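Local structure of 2-keto-3-deoxygluconate kinase (Thermotoga maritima, 2AFB) at the interface of chains A and B. The protein phosphorylates 2-keto-3-deoxygluconate, acting as a sugar kinase of the pfkB carbohydrate kinase family. Residues are numbered along the deposited sequence; one frame, centred on the assembly and turned at random. Chains: chain A/B, 2-keto-3-deoxygluconate kinase.

The interface of chains A and B. Residues chain A 33-34, 39, 112, 114; chain B 71-72.
The pyrrolidine ring of B:Pro71 is gripped at its rim by A:Ile33, A:Val114 and A:Lys112, in an apolar patch between two subunits of this pfkB-family kinase. The methyls CG2 of A:Ile33 and A:Val114 approach from one common side, both displaced toward the rim, and A:Lys112 comes up at the edge, near the ring plane. At one corner, CB of B:Pro71 meets CB of A:Ile33 at 3.8 Å. On the other side of CG, A:Val114 meets the proline tip to tip, its methyl CG2 3.7 Å from CD of B:Pro71. The aliphatic CE of A:Lys112 comes within 4.0 Å of CG of B:Pro71; the chain is extended up to a bend at chi4 (73°). The phenyl rings are marginal: A:Phe39 points its tip CZ at methyl CD2 of B:Leu72 across 4.3 Å, while A:Phe34 has its ring turned away and brings its backbone CA nearest to the partner. In A:Ile33, CG1 sits beside the backbone N (chi1 -68°), which leaves methyl CG2 anti to that N and facing chain B, where it touches both residues and packs 3.6 Å from CD2 of B:Leu72. B:Pro71 and B:Leu72 begin helix 71-82, whose first turn thus meets the 3-10 helix 33-35 and strand 112-116 of chain A. The contacts here are carbon to carbon, with no polar pair close enough to bond. Two-fold symmetry repeats the patch with the chains exchanged; this pairing may or may not be the biological dimer.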
loop_
_atom_site.group_PDB
_atom_site.type_symbol
_atom_site.label_atom_id
_atom_site.label_comp_id
_atom_site.label_asym_id
_atom_site.label_seq_id
_atom_site.Cartn_x
_atom_site.Cartn_y
_atom_site.Cartn_z
ATOM N N ILE A 33 10.042 -5.897 12.559
ATOM C CA ILE A 33 11.077 -5.370 11.690
ATOM C C ILE A 33 11.599 -6.425 10.741
ATOM O O ILE A 33 11.741 -6.176 9.547
ATOM C CB ILE A 33 12.224 -4.723 12.517
ATOM C CG1 ILE A 33 11.680 -3.458 13.207
ATOM C CG2 ILE A 33 13.427 -4.418 11.610
ATOM C CD1 ILE A 33 12.421 -2.950 14.561
ATOM N N PHE A 34 11.830 -7.613 11.269
ATOM C CA PHE A 34 12.429 -8.711 10.523
ATOM C C PHE A 34 11.653 -9.081 9.276
ATOM O O PHE A 34 12.207 -9.599 8.274
ATOM C CB PHE A 34 12.476 -9.960 11.427
ATOM C CG PHE A 34 13.160 -11.140 10.809
ATOM C CD1 PHE A 34 14.519 -11.121 10.554
ATOM C CD2 PHE A 34 12.445 -12.286 10.496
ATOM C CE1 PHE A 34 15.147 -12.246 9.994
ATOM C CE2 PHE A 34 13.065 -13.396 9.933
ATOM C CZ PHE A 34 14.406 -13.367 9.669
ATOM N N PHE A 39 8.478 0.568 5.941
ATOM C CA PHE A 39 8.311 1.314 7.172
ATOM C C PHE A 39 7.433 2.532 6.877
ATOM O O PHE A 39 7.702 3.268 5.917
ATOM C CB PHE A 39 9.629 1.868 7.705
ATOM C CG PHE A 39 10.557 0.829 8.243
ATOM C CD1 PHE A 39 10.146 -0.019 9.256
ATOM C CD2 PHE A 39 11.872 0.711 7.733
ATOM C CE1 PHE A 39 10.996 -1.019 9.758
ATOM C CE2 PHE A 39 12.733 -0.250 8.235
ATOM C CZ PHE A 39 12.287 -1.140 9.257
ATOM N N LYS A 112 8.232 -2.496 20.763
ATOM C CA LYS A 112 9.688 -2.627 20.893
ATOM C C LYS A 112 10.277 -1.476 20.121
ATOM O O LYS A 112 9.781 -1.128 19.025
ATOM C CB LYS A 112 10.171 -3.978 20.358
ATOM C CG LYS A 112 11.696 -4.163 20.327
ATOM C CD LYS A 112 12.092 -5.562 19.839
ATOM C CE LYS A 112 13.613 -5.762 19.708
ATOM N NZ LYS A 112 14.291 -5.884 21.045
ATOM N N VAL A 114 13.925 0.018 18.736
ATOM C CA VAL A 114 15.331 0.016 18.477
ATOM C C VAL A 114 15.782 1.470 18.214
ATOM O O VAL A 114 15.457 2.040 17.198
ATOM C CB VAL A 114 15.631 -0.815 17.234
ATOM C CG1 VAL A 114 17.095 -0.816 16.953
ATOM C CG2 VAL A 114 15.106 -2.262 17.403
ATOM N N PRO B 71 17.173 -6.344 15.277
ATOM C CA PRO B 71 16.377 -6.874 14.177
ATOM C C PRO B 71 16.787 -6.480 12.777
ATOM O O PRO B 71 16.459 -7.202 11.840
ATOM C CB PRO B 71 14.975 -6.376 14.471
ATOM C CG PRO B 71 15.021 -6.052 16.023
ATOM C CD PRO B 71 16.374 -5.598 16.264
ATOM N N LEU B 72 17.437 -5.336 12.627
ATOM C CA LEU B 72 17.903 -4.911 11.305
ATOM C C LEU B 72 19.068 -5.806 10.869
ATOM O O LEU B 72 19.152 -6.197 9.723
ATOM C CB LEU B 72 18.312 -3.440 11.362
ATOM C CG LEU B 72 17.057 -2.584 11.665
ATOM C CD1 LEU B 72 17.362 -1.295 12.288
ATOM C CD2 LEU B 72 16.166 -2.455 10.431
#